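Local coordinates for protein glutathione S-transferase (Cupriavidus metallidurans, PDB 4MK3) that probably conjugates glutathione to electrophilic substrates and holds glutathione sulfinic acid in the glutathione pocket of its thioredoxin-like domain, at residues A[37-42]-A[219-224]; A[101-106]-A[110-115]; A[158-163]-A[180-185]; A[173-178]-A[210-215]; A[184-189]-A[206-211]. All blocks are in the same frame, centred on the assembly; numbering follows the deposited sequence. Where two conformers were deposited one is given.

Helix 32-44 of the thioredoxin-like domain opens contact 1, which closes only at residues 219-224 near the C terminus; the other four contacts therefore lie within its span. Contact 2 comes next, a short loop joining the interdomain linker to the start of helix 106-134. Contact 3 follows in series and sets helix 143-164 on helix 177-192. Contact 4 opens at 173-178, before contact 3 has closed, so the two cross; it ties the start of helix 177-192 to the turn after helix 203-212. Contact 5 leaves helix 177-192 at 184-189, sharing Cys184 and Ala185 with contact 3, and ends on helix 203-212, where contact 4 also ends. Helix 177-192 is thus common to contacts 3, 4 and 5.

Contact 1. Residues A[37-42]-A[219-224]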
# COMPACT_ATOMS: atom_id res chain seq x y z
N VAL A 37 9.94 -5.15 7.37
CA VAL A 37 11.19 -4.85 6.71
C VAL A 37 12.39 -5.36 7.52
O VAL A 37 13.32 -5.93 6.97
CB VAL A 37 11.32 -3.34 6.46
CG1 VAL A 37 12.76 -2.98 6.07
CG2 VAL A 37 10.30 -2.89 5.43
N ARG A 38 12.37 -5.16 8.82
CA ARG A 38 13.46 -5.62 9.65
C ARG A 38 13.58 -7.14 9.63
O ARG A 38 14.69 -7.68 9.61
CB ARG A 38 13.30 -5.11 11.07
CG ARG A 38 13.32 -3.60 11.14
CD ARG A 38 13.06 -3.15 12.53
NE ARG A 38 14.12 -3.59 13.41
CZ ARG A 38 13.96 -3.79 14.71
NH1 ARG A 38 12.77 -3.62 15.24
NH2 ARG A 38 14.98 -4.18 15.46
N VAL A 39 12.45 -7.84 9.61
CA VAL A 39 12.48 -9.30 9.49
C VAL A 39 13.11 -9.71 8.15
O VAL A 39 13.96 -10.59 8.11
CB VAL A 39 11.09 -9.91 9.69
CG1 VAL A 39 11.06 -11.38 9.26
CG2 VAL A 39 10.66 -9.76 11.16
N VAL A 40 12.70 -9.06 7.06
CA VAL A 40 13.29 -9.35 5.78
C VAL A 40 14.80 -9.11 5.84
O VAL A 40 15.60 -9.96 5.45
CB VAL A 40 12.66 -8.49 4.66
CG1 VAL A 40 13.46 -8.63 3.37
CG2 VAL A 40 11.20 -8.91 4.44
N LEU A 41 15.23 -7.96 6.34
CA LEU A 41 16.66 -7.68 6.39
C LEU A 41 17.43 -8.70 7.23
O LEU A 41 18.52 -9.11 6.87
CB LEU A 41 16.93 -6.27 6.91
CG LEU A 41 16.42 -5.17 5.97
CD1 LEU A 41 16.34 -3.84 6.68
CD2 LEU A 41 17.33 -5.05 4.77
N ALA A 42 16.84 -9.14 8.33
CA ALA A 42 17.47 -10.16 9.16
C ALA A 42 17.55 -11.51 8.44
O ALA A 42 18.58 -12.17 8.46
CB ALA A 42 16.72 -10.30 10.46
N ILE A 219 12.27 -13.16 16.96
CA ILE A 219 12.80 -13.04 18.32
C ILE A 219 13.52 -11.69 18.52
O ILE A 219 13.39 -11.06 19.55
CB ILE A 219 13.78 -14.19 18.59
CG1 ILE A 219 13.02 -15.52 18.72
CG2 ILE A 219 14.61 -13.93 19.84
CD1 ILE A 219 13.92 -16.73 18.68
N ASP A 220 14.29 -11.29 17.52
CA ASP A 220 15.10 -10.09 17.63
C ASP A 220 14.34 -8.79 17.40
O ASP A 220 14.89 -7.73 17.61
CB ASP A 220 16.29 -10.16 16.65
CG ASP A 220 17.36 -11.15 17.07
OD1 ASP A 220 17.48 -11.42 18.27
OD2 ASP A 220 18.10 -11.61 16.17
N THR A 221 13.10 -8.87 16.93
CA THR A 221 12.32 -7.68 16.55
C THR A 221 11.00 -7.54 17.30
O THR A 221 10.09 -6.84 16.83
CB THR A 221 12.01 -7.67 15.04
OG1 THR A 221 11.26 -8.83 14.69
CG2 THR A 221 13.30 -7.61 14.21
N GLU A 222 10.85 -8.18 18.45
CA GLU A 222 9.60 -8.06 19.20
C GLU A 222 9.36 -6.61 19.65
O GLU A 222 10.32 -5.90 20.04
CB GLU A 222 9.63 -8.99 20.42
CG GLU A 222 9.63 -10.44 20.01
CD GLU A 222 9.83 -11.41 21.15
OE1 GLU A 222 9.91 -12.62 20.85
OE2 GLU A 222 9.90 -10.98 22.32
N PRO A 223 8.10 -6.15 19.61
CA PRO A 223 7.85 -4.77 20.02
C PRO A 223 7.96 -4.61 21.53
O PRO A 223 7.51 -5.50 22.25
CB PRO A 223 6.41 -4.52 19.57
CG PRO A 223 5.78 -5.87 19.56
CD PRO A 223 6.86 -6.81 19.16
N PRO A 224 8.56 -3.52 22.00
CA PRO A 224 8.75 -3.31 23.44
C PRO A 224 7.44 -2.91 24.12
O PRO A 224 6.68 -2.14 23.53
CB PRO A 224 9.75 -2.16 23.50
CG PRO A 224 9.62 -1.46 22.19
CD PRO A 224 9.25 -2.50 21.19
O HOH W 1 15.79 -4.94 17.95
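Asp220 meets Arg38 through its backbone O rather than its carboxylate. The direct approach, Arg38 NH2 to Asp220 O, is long at 4.2 Å, and water 1 fills in: it accepts from Arg38 NH2 at 2.7 Å and donates to Asp220 O at 3.0 Å. The water lies at the edge of the guanidinium, in its plane. Arg38 was modelled in two conformers, and this bridge holds for one of them at least. Thr221 carries most of the contact. Its methyl, CG2, sits over the centre of one guanidinium face, 3.9 Å from Arg38 CZ, and also rests on the root of the same side chain, 4.0 Å from Arg38 CB. The arginine can offer both places because its chain bends at chi3 (64°) and runs past the threonine in the opposite direction. In this way the first helix of the thioredoxin-like domain, 32-44, which holds Arg38 and Val39, is joined to the C-terminal tail that follows the last helix of the all-helical domain, the domain pairing that defines the glutathione transferase fold. With chi1 at 60°, Thr221 OG1 lies between its own backbone N and carbonyl carbon and comes within 3.7 Å of Val39 CG2, the two side chains crossing at about a right angle. The hydroxyl finds its polar partners elsewhere, in Ser217 O and Arg35 NE. Past Glu222 the tail runs on in an extended conformation, where Pro223 packs on Phe191 and Pro224 on Gln29, the latter a weak hydrogen-bond partner of Arg38 NH1.

Contact 2. Residues A[101-106]-A[110-115]; sequences LIPQGS and LEVRCW
Pro103 and Val112 point toward each other, the ring atom Pro103 CD 3.6 Å from Val112 CG2. The valine rotamer sets its two methyls to separate tasks: CG1 stands anti to the backbone N (chi1 166°) and approaches Leu101 O, whereas CG2 reaches the proline ring. The next residue, Arg113, doubles back. Its chain bends at chi2 (-33°, well away from a staggered value) and again at chi3 (-71°), which carries a side chain that leaves the helix pointing elsewhere round to Ile102. The methyl Ile102 CD1 then lies over one face of the guanidinium, offset toward its rim and 4.2 Å from Arg113 NH1. Glu116 holds the same guanidinium by a salt bridge, so its charge is met from within the helix while the isoleucine covers a face. At the other end the backbone joins the segments: Leu110 N donates to Ser106 O at 2.9 Å, an i to i+4 bond in the first turn of helix 106-134, for which Gly105 is the N-cap residue. Ser106 OG turns outward to hydrogen-bond Thr94 OG1 of the second subunit, and Leu110 packs on Val82 of that subunit, so this helix start belongs to the dimer interface. Leu101 O accepts from Leu177 N at 2.8 Å. Asp93 takes Leu101 N and Ile102 N, and Pro103 O accepts from Arg109 of the same helix. Apart from the single helical bond, the loop thus meets 110-115 mainly through aliphatic surface, while its backbone polar groups are bonded to Asp93, Leu177 and Arg109.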
# COMPACT_ATOMS: atom_id res chain seq x y z
N LEU A 101 12.80 -14.61 -0.44
CA LEU A 101 11.47 -14.48 0.17
C LEU A 101 10.35 -14.16 -0.79
O LEU A 101 9.18 -14.27 -0.44
CB LEU A 101 11.50 -13.41 1.25
CG LEU A 101 12.37 -13.75 2.45
CD1 LEU A 101 12.44 -12.56 3.42
CD2 LEU A 101 11.88 -14.99 3.19
N ILE A 102 10.69 -13.76 -2.01
CA ILE A 102 9.69 -13.51 -3.03
C ILE A 102 10.01 -14.43 -4.21
O ILE A 102 11.10 -14.34 -4.79
CB ILE A 102 9.63 -12.05 -3.47
CG1 ILE A 102 9.45 -11.12 -2.27
CG2 ILE A 102 8.48 -11.84 -4.46
CD1 ILE A 102 9.53 -9.64 -2.61
N PRO A 103 9.08 -15.32 -4.57
CA PRO A 103 9.34 -16.28 -5.66
C PRO A 103 9.58 -15.65 -7.02
O PRO A 103 9.13 -14.53 -7.25
CB PRO A 103 8.05 -17.11 -5.70
CG PRO A 103 7.50 -16.99 -4.35
CD PRO A 103 7.80 -15.61 -3.90
N GLN A 104 10.26 -16.39 -7.90
CA GLN A 104 10.51 -15.99 -9.28
C GLN A 104 9.27 -15.98 -10.17
O GLN A 104 9.11 -15.09 -11.00
CB GLN A 104 11.53 -16.93 -9.93
CG GLN A 104 12.90 -16.95 -9.27
CD GLN A 104 13.71 -15.68 -9.48
OE1 GLN A 104 14.69 -15.45 -8.78
NE2 GLN A 104 13.31 -14.85 -10.45
N GLY A 105 8.42 -17.00 -10.06
CA GLY A 105 7.30 -17.12 -10.98
C GLY A 105 6.28 -16.01 -10.81
O GLY A 105 6.01 -15.62 -9.69
N SER A 106 5.72 -15.50 -11.91
CA SER A 106 4.73 -14.42 -11.88
C SER A 106 3.49 -14.80 -11.07
O SER A 106 2.96 -14.00 -10.30
CB SER A 106 4.36 -14.08 -13.33
OG SER A 106 3.22 -13.24 -13.40
N LEU A 110 2.55 -13.30 -7.53
CA LEU A 110 1.21 -12.76 -7.30
C LEU A 110 0.64 -13.22 -5.96
O LEU A 110 0.12 -12.44 -5.18
CB LEU A 110 0.26 -13.22 -8.42
CG LEU A 110 -1.24 -12.97 -8.23
CD1 LEU A 110 -1.52 -11.49 -8.15
CD2 LEU A 110 -2.06 -13.59 -9.35
N GLU A 111 0.73 -14.52 -5.72
CA GLU A 111 0.20 -15.12 -4.52
C GLU A 111 0.83 -14.51 -3.26
O GLU A 111 0.15 -14.12 -2.34
CB GLU A 111 0.42 -16.63 -4.56
CG GLU A 111 -0.12 -17.41 -3.39
CD GLU A 111 0.29 -18.89 -3.45
OE1 GLU A 111 1.19 -19.24 -4.25
OE2 GLU A 111 -0.28 -19.70 -2.69
N VAL A 112 2.15 -14.41 -3.26
CA VAL A 112 2.88 -13.82 -2.14
C VAL A 112 2.56 -12.35 -1.96
O VAL A 112 2.38 -11.89 -0.83
CB VAL A 112 4.40 -14.05 -2.31
CG1 VAL A 112 5.24 -13.19 -1.36
CG2 VAL A 112 4.71 -15.53 -2.12
N ARG A 113 2.49 -11.59 -3.05
CA ARG A 113 2.22 -10.18 -2.91
C ARG A 113 0.77 -9.90 -2.49
O ARG A 113 0.51 -8.92 -1.78
CB ARG A 113 2.54 -9.44 -4.21
CG ARG A 113 4.00 -9.48 -4.68
CD ARG A 113 5.06 -9.51 -3.60
NE ARG A 113 5.24 -8.28 -2.83
CZ ARG A 113 6.00 -7.25 -3.18
NH1 ARG A 113 6.61 -7.24 -4.36
NH2 ARG A 113 6.14 -6.22 -2.35
N CYS A 114 -0.16 -10.76 -2.87
CA CYS A 114 -1.53 -10.59 -2.40
C CYS A 114 -1.64 -10.90 -0.91
O CYS A 114 -2.31 -10.17 -0.17
CB CYS A 114 -2.47 -11.43 -3.25
SG CYS A 114 -4.20 -11.22 -2.79
N TRP A 115 -0.95 -11.93 -0.44
CA TRP A 115 -0.86 -12.18 0.99
C TRP A 115 -0.30 -10.96 1.72
O TRP A 115 -0.80 -10.59 2.78
CB TRP A 115 0.04 -13.37 1.28
CG TRP A 115 -0.64 -14.71 1.28
CD1 TRP A 115 -0.56 -15.68 0.32
CD2 TRP A 115 -1.47 -15.21 2.31
NE1 TRP A 115 -1.33 -16.77 0.70
CE2 TRP A 115 -1.88 -16.50 1.92
CE3 TRP A 115 -1.91 -14.70 3.54
CZ2 TRP A 115 -2.71 -17.30 2.71
CZ3 TRP A 115 -2.73 -15.51 4.33
CH2 TRP A 115 -3.12 -16.78 3.91

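Contact 3. Residues A[158-163]-A[180-185]; sequences TAMSTG and VAVGCA
Met160 and Val182 mark the nearest approach of the two helical backbones, their CA atoms 8.0 Å apart, a gap bridged by side chains alone. Met160 does the reaching. Its CG lies beside the backbone N (chi1 -71°), and from there the chain is fully extended, with chi2 at 173° and chi3 at 174°, so that sulfur and terminal methyl are delivered one after the other to helix 177-192. The sulfur SD rests 4.1 Å from Val182 CG1, and the methyl CE goes on to lie 4.3 Å from Ala185 CB. Val182 and Ala185, three residues apart, stand on the same side of their helix, which lets one methionine touch both. The methionine and valine run past each other in opposite directions rather than meeting end on. Surrounding helices complete the core: Val182 packs against Trp115, Leu118 and Leu122 of helix 106-134 adjoin Met160, and Phe208 lies against Val182. On the solvent side of helix 143-164, Thr162 OG1 donates to Thr158 O at 3.1 Å, above the carbonyl plane, while Thr162 N uses the same oxygen for the ordinary helical bond; this doubly accepting oxygen lies on the side away from the partner helix. The meeting thus joins two helices inside the all-helical C-terminal domain of a glutathione transferase. Being small, buried and made of CH groups and one polarisable sulfur, it implies cohesion by dispersion and exclusion of water, with no directional bond between the segments to fix their setting.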
# COMPACT_ATOMS: atom_id res chain seq x y z
N THR A 158 -10.30 -13.87 9.00
CA THR A 158 -10.99 -15.03 8.45
C THR A 158 -10.36 -15.42 7.12
O THR A 158 -10.16 -16.60 6.85
CB THR A 158 -12.44 -14.71 8.25
OG1 THR A 158 -13.04 -14.49 9.53
CG2 THR A 158 -13.17 -15.87 7.58
N ALA A 159 -10.05 -14.44 6.28
CA ALA A 159 -9.43 -14.74 5.00
C ALA A 159 -8.05 -15.35 5.17
O ALA A 159 -7.66 -16.25 4.42
CB ALA A 159 -9.36 -13.49 4.12
N MET A 160 -7.29 -14.86 6.14
CA MET A 160 -5.96 -15.43 6.38
C MET A 160 -6.12 -16.89 6.79
O MET A 160 -5.35 -17.75 6.35
CB MET A 160 -5.22 -14.68 7.48
CG MET A 160 -4.76 -13.29 7.09
SD MET A 160 -4.08 -12.46 8.54
CE MET A 160 -3.44 -10.96 7.81
N SER A 161 -7.07 -17.18 7.67
CA SER A 161 -7.26 -18.54 8.13
C SER A 161 -7.74 -19.43 6.95
O SER A 161 -7.25 -20.55 6.77
CB SER A 161 -8.25 -18.58 9.30
OG SER A 161 -8.53 -19.91 9.72
N THR A 162 -8.66 -18.92 6.15
CA THR A 162 -9.16 -19.67 4.98
C THR A 162 -8.03 -19.94 3.98
O THR A 162 -7.89 -21.05 3.46
CB THR A 162 -10.32 -18.91 4.34
OG1 THR A 162 -11.41 -18.90 5.27
CG2 THR A 162 -10.80 -19.63 3.05
N GLY A 163 -7.20 -18.92 3.76
CA GLY A 163 -6.11 -19.01 2.79
C GLY A 163 -5.00 -19.94 3.22
O GLY A 163 -4.44 -20.68 2.40
N VAL A 180 6.08 -13.63 6.55
CA VAL A 180 6.61 -12.49 7.31
C VAL A 180 5.50 -11.47 7.59
O VAL A 180 5.32 -11.03 8.72
CB VAL A 180 7.75 -11.82 6.53
CG1 VAL A 180 8.25 -10.58 7.26
CG2 VAL A 180 8.90 -12.76 6.31
N ALA A 181 4.77 -11.12 6.54
CA ALA A 181 3.77 -10.07 6.62
C ALA A 181 2.63 -10.49 7.57
O ALA A 181 2.21 -9.73 8.44
CB ALA A 181 3.27 -9.73 5.24
N VAL A 182 2.15 -11.71 7.41
CA VAL A 182 1.08 -12.23 8.27
C VAL A 182 1.54 -12.31 9.72
O VAL A 182 0.84 -11.87 10.63
CB VAL A 182 0.57 -13.60 7.76
CG1 VAL A 182 -0.37 -14.24 8.78
CG2 VAL A 182 -0.13 -13.42 6.41
N GLY A 183 2.76 -12.79 9.95
CA GLY A 183 3.29 -12.88 11.29
C GLY A 183 3.38 -11.54 11.98
O GLY A 183 3.12 -11.39 13.18
N CYS A 184 3.81 -10.53 11.23
CA CYS A 184 3.89 -9.17 11.76
C CYS A 184 2.51 -8.61 12.12
O CYS A 184 2.36 -7.91 13.15
CB CYS A 184 4.61 -8.25 10.78
SG CYS A 184 6.42 -8.55 10.72
N ALA A 185 1.52 -8.93 11.30
CA ALA A 185 0.15 -8.47 11.52
C ALA A 185 -0.43 -9.13 12.77
O ALA A 185 -1.02 -8.45 13.61
CB ALA A 185 -0.72 -8.72 10.28

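Contact 4. Residues A[173-178]-A[210-215]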
# COMPACT_ATOMS: atom_id res chain seq x y z
N THR A 173 4.91 -25.14 0.87
CA THR A 173 6.12 -25.73 1.44
C THR A 173 7.11 -24.72 1.99
O THR A 173 7.89 -25.07 2.87
CB THR A 173 6.89 -26.57 0.39
OG1 THR A 173 7.14 -25.77 -0.77
CG2 THR A 173 6.09 -27.79 -0.04
N HIS A 174 7.15 -23.50 1.45
CA HIS A 174 8.23 -22.58 1.78
C HIS A 174 7.79 -21.32 2.43
O HIS A 174 6.76 -20.76 2.11
CB HIS A 174 9.00 -22.19 0.52
CG HIS A 174 9.93 -23.26 0.05
ND1 HIS A 174 9.48 -24.41 -0.57
CD2 HIS A 174 11.27 -23.39 0.16
CE1 HIS A 174 10.51 -25.19 -0.84
NE2 HIS A 174 11.61 -24.59 -0.42
N TYR A 175 8.64 -20.86 3.35
CA TYR A 175 8.53 -19.56 4.00
C TYR A 175 8.83 -18.45 2.99
O TYR A 175 9.84 -18.51 2.28
CB TYR A 175 9.55 -19.53 5.11
CG TYR A 175 9.68 -18.28 5.97
CD1 TYR A 175 8.79 -18.00 6.98
CD2 TYR A 175 10.77 -17.45 5.82
CE1 TYR A 175 8.95 -16.91 7.80
CE2 TYR A 175 10.94 -16.35 6.63
CZ TYR A 175 10.03 -16.10 7.63
OH TYR A 175 10.22 -15.04 8.47
N THR A 176 7.93 -17.48 2.94
CA THR A 176 8.05 -16.34 2.03
C THR A 176 7.66 -15.05 2.74
O THR A 176 7.28 -15.03 3.91
CB THR A 176 7.09 -16.50 0.81
OG1 THR A 176 5.73 -16.39 1.26
CG2 THR A 176 7.30 -17.81 0.06
N LEU A 177 7.75 -13.97 1.98
CA LEU A 177 7.29 -12.68 2.48
C LEU A 177 5.84 -12.72 2.93
O LEU A 177 5.44 -11.93 3.79
CB LEU A 177 7.49 -11.63 1.38
CG LEU A 177 7.05 -10.19 1.69
CD1 LEU A 177 7.80 -9.62 2.87
CD2 LEU A 177 7.26 -9.31 0.45
N ALA A 178 5.02 -13.61 2.36
CA ALA A 178 3.66 -13.75 2.84
C ALA A 178 3.61 -14.06 4.33
O ALA A 178 2.85 -13.44 5.09
CB ALA A 178 2.93 -14.84 2.05
N GLU A 210 2.86 -19.58 16.46
CA GLU A 210 3.73 -20.24 17.41
C GLU A 210 5.04 -20.66 16.75
O GLU A 210 6.11 -20.58 17.36
CB GLU A 210 3.03 -21.45 18.02
CG GLU A 210 1.95 -21.08 19.03
CD GLU A 210 1.42 -22.27 19.79
OE1 GLU A 210 0.53 -22.08 20.65
OE2 GLU A 210 1.89 -23.40 19.54
N LYS A 211 4.95 -21.06 15.50
CA LYS A 211 6.14 -21.44 14.74
C LYS A 211 6.95 -20.22 14.31
O LYS A 211 8.17 -20.17 14.49
CB LYS A 211 5.71 -22.24 13.52
CG LYS A 211 6.83 -22.68 12.65
CD LYS A 211 6.35 -23.72 11.65
CE LYS A 211 5.31 -23.15 10.70
NZ LYS A 211 5.15 -24.08 9.55
N ILE A 212 6.29 -19.24 13.73
CA ILE A 212 7.03 -18.14 13.15
C ILE A 212 7.75 -17.34 14.24
O ILE A 212 8.84 -16.81 14.00
CB ILE A 212 6.14 -17.27 12.24
CG1 ILE A 212 7.02 -16.57 11.19
CG2 ILE A 212 5.32 -16.31 13.07
CD1 ILE A 212 6.19 -15.82 10.17
N GLU A 213 7.18 -17.28 15.44
CA GLU A 213 7.77 -16.45 16.48
C GLU A 213 9.03 -17.09 17.07
O GLU A 213 9.74 -16.46 17.85
CB GLU A 213 6.75 -16.14 17.58
CG GLU A 213 6.43 -17.32 18.45
CD GLU A 213 5.24 -17.08 19.36
OE1 GLU A 213 4.59 -16.02 19.24
OE2 GLU A 213 4.97 -17.97 20.18
N LYS A 214 9.30 -18.34 16.70
CA LYS A 214 10.55 -18.99 17.07
C LYS A 214 11.70 -18.68 16.12
O LYS A 214 12.85 -19.04 16.40
CB LYS A 214 10.34 -20.49 17.14
CG LYS A 214 9.50 -20.93 18.30
CD LYS A 214 9.21 -22.42 18.20
CE LYS A 214 8.35 -22.91 19.34
NZ LYS A 214 8.11 -24.37 19.21
N ARG A 215 11.40 -18.02 14.99
CA ARG A 215 12.47 -17.64 14.07
C ARG A 215 13.28 -16.51 14.68
O ARG A 215 12.73 -15.62 15.32
CB ARG A 215 11.90 -17.20 12.72
CG ARG A 215 11.21 -18.35 11.96
CD ARG A 215 10.79 -17.92 10.58
NE ARG A 215 11.92 -17.78 9.67
CZ ARG A 215 12.39 -18.74 8.89
NH1 ARG A 215 11.84 -19.96 8.91
NH2 ARG A 215 13.42 -18.49 8.08
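Tyr175 holds its ring anti to the backbone N (chi1 180°), while the chain of Arg215 bends at chi3 (73°), and these two turns lay ring and guanidinium flat on each other. The planes differ by 18°, and Arg215 CZ stands 3.6 Å from the centroid of the Tyr175 ring, a cation-pi stack over the face. The guanidinium is nearly centred, slightly toward the CD2-CE2 side; Arg215 NE lies 3.2 Å from Tyr175 CZ, near the hydroxyl end, and Arg215 CD adds aliphatic contact at 3.5 Å from Tyr175 CE1. Glu43 receives Arg215 NE in a salt bridge and Tyr175 OH in a weak hydrogen bond, so one carboxylate restrains both partners of the stack. Ile212 CD1 approaches the ring edge in its plane, 3.8 Å from Tyr175 CE1. A type I turn from Ile212 to Arg215 brings these two residues to the same ring. With a leucine in place of Tyr175 the guanidinium would probably lose its flat partner and be freer to swing, and Glu43 would lose the tyrosine hydroxyl. Next along the chain, Thr176 caps helix 177-192, its OG1 accepting from Ala178 N at 3.1 Å and its own N donating to Asp179, in the manner of the Thr-x-x-Asp capping box known at this helix in glutathione transferases. Tyr175 also touches Val180, as in a hydrophobic staple, and meets Trp169 edge-to-face. The ring thus lies where the start of helix 177-192, the end of helix 203-212, helix 216-219 and Glu43 of helix 32-44 come together.

Contact 5. Residues A[184-189]-A[206-211]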
# COMPACT_ATOMS: atom_id res chain seq x y z
N CYS A 184 3.81 -10.53 11.23
CA CYS A 184 3.89 -9.17 11.76
C CYS A 184 2.51 -8.61 12.12
O CYS A 184 2.36 -7.91 13.15
CB CYS A 184 4.61 -8.25 10.78
SG CYS A 184 6.42 -8.55 10.72
N ALA A 185 1.52 -8.93 11.30
CA ALA A 185 0.15 -8.47 11.52
C ALA A 185 -0.43 -9.13 12.77
O ALA A 185 -1.02 -8.45 13.61
CB ALA A 185 -0.72 -8.72 10.28
N LEU A 186 -0.30 -10.44 12.88
CA LEU A 186 -0.88 -11.13 14.01
C LEU A 186 -0.21 -10.73 15.32
O LEU A 186 -0.88 -10.49 16.32
CB LEU A 186 -0.79 -12.64 13.81
CG LEU A 186 -1.57 -13.23 12.65
CD1 LEU A 186 -1.30 -14.72 12.56
CD2 LEU A 186 -3.06 -12.93 12.82
N ALA A 187 1.12 -10.57 15.29
CA ALA A 187 1.84 -10.12 16.46
C ALA A 187 1.45 -8.69 16.85
O ALA A 187 1.43 -8.34 18.03
CB ALA A 187 3.36 -10.21 16.21
N TYR A 188 1.15 -7.86 15.85
CA TYR A 188 0.70 -6.51 16.14
C TYR A 188 -0.64 -6.50 16.87
O TYR A 188 -0.83 -5.74 17.82
CB TYR A 188 0.61 -5.65 14.88
CG TYR A 188 0.29 -4.22 15.18
CD1 TYR A 188 1.24 -3.37 15.74
CD2 TYR A 188 -0.95 -3.68 14.89
CE1 TYR A 188 0.95 -2.05 16.01
CE2 TYR A 188 -1.24 -2.37 15.15
CZ TYR A 188 -0.28 -1.56 15.70
OH TYR A 188 -0.57 -0.23 15.99
N LEU A 189 -1.56 -7.36 16.44
CA LEU A 189 -2.82 -7.50 17.15
C LEU A 189 -2.60 -7.98 18.58
O LEU A 189 -3.21 -7.45 19.50
CB LEU A 189 -3.75 -8.45 16.40
CG LEU A 189 -4.30 -7.97 15.04
CD1 LEU A 189 -5.23 -9.04 14.45
CD2 LEU A 189 -5.02 -6.63 15.12
N VAL A 206 -3.01 -19.73 15.05
CA VAL A 206 -2.27 -19.93 16.29
C VAL A 206 -1.05 -20.83 16.06
O VAL A 206 0.06 -20.51 16.50
CB VAL A 206 -3.16 -20.50 17.39
CG1 VAL A 206 -2.36 -20.81 18.64
CG2 VAL A 206 -4.27 -19.51 17.68
N ALA A 207 -1.23 -21.93 15.34
CA ALA A 207 -0.13 -22.85 15.09
C ALA A 207 0.95 -22.16 14.24
O ALA A 207 2.15 -22.31 14.49
CB ALA A 207 -0.64 -24.12 14.42
N PHE A 208 0.50 -21.42 13.24
CA PHE A 208 1.40 -20.63 12.40
C PHE A 208 2.21 -19.67 13.23
O PHE A 208 3.43 -19.60 13.10
CB PHE A 208 0.57 -19.90 11.35
CG PHE A 208 1.30 -18.80 10.63
CD1 PHE A 208 1.31 -17.51 11.14
CD2 PHE A 208 1.94 -19.05 9.44
CE1 PHE A 208 1.96 -16.50 10.49
CE2 PHE A 208 2.63 -18.02 8.79
CZ PHE A 208 2.63 -16.76 9.32
N GLN A 209 1.54 -18.93 14.11
CA GLN A 209 2.24 -17.88 14.84
C GLN A 209 3.22 -18.46 15.85
O GLN A 209 4.31 -17.91 16.07
CB GLN A 209 1.24 -16.94 15.53
CG GLN A 209 1.90 -15.63 15.99
CD GLN A 209 2.30 -14.73 14.85
OE1 GLN A 209 1.94 -14.94 13.70
NE2 GLN A 209 3.10 -13.72 15.16
N GLU A 210 2.86 -19.58 16.46
CA GLU A 210 3.73 -20.24 17.41
C GLU A 210 5.04 -20.66 16.75
O GLU A 210 6.11 -20.58 17.36
CB GLU A 210 3.03 -21.45 18.02
CG GLU A 210 1.95 -21.08 19.03
CD GLU A 210 1.42 -22.27 19.79
OE1 GLU A 210 0.53 -22.08 20.65
OE2 GLU A 210 1.89 -23.40 19.54
N LYS A 211 4.95 -21.06 15.50
CA LYS A 211 6.14 -21.44 14.74
C LYS A 211 6.95 -20.22 14.31
O LYS A 211 8.17 -20.17 14.49
CB LYS A 211 5.71 -22.24 13.52
CG LYS A 211 6.83 -22.68 12.65
CD LYS A 211 6.35 -23.72 11.65
CE LYS A 211 5.31 -23.15 10.70
NZ LYS A 211 5.15 -24.08 9.55
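Gln209 NE2 donates to Gly183 O while resting 3.7 Å from Ala187 CB. The amide comes across because CG stands anti to the backbone N and the chain then bends at chi2 (69°), sliding past Leu186 in the opposite direction. Its other end is less well served: Gln209 OE1 is buried without a polar partner in the model and instead faces Leu186, 3.4 Å from CD1 and 3.6 Å from CB. That same methyl, Leu186 CD1, also reaches Phe208 CD1 at 4.1 Å, so one methyl touches both the amide and the ring of neighbouring residues. An alanine at Gln209 would take away the amide that spans the helices and is likely to leave Gly183 O without its side-chain donor and Leu186 with a gap beside it. Leu157 and Trp198 lie on other parts of Leu186. The axes of 184-189 and 206-211 run nearly at right angles (97°) and approach to 10.6 Å, a separation that Gln209 and Leu186 span between them. Such a crossing of helix 203-212 over the buried central helix 177-192 belongs to the all-helical C-terminal domain of the glutathione transferase fold.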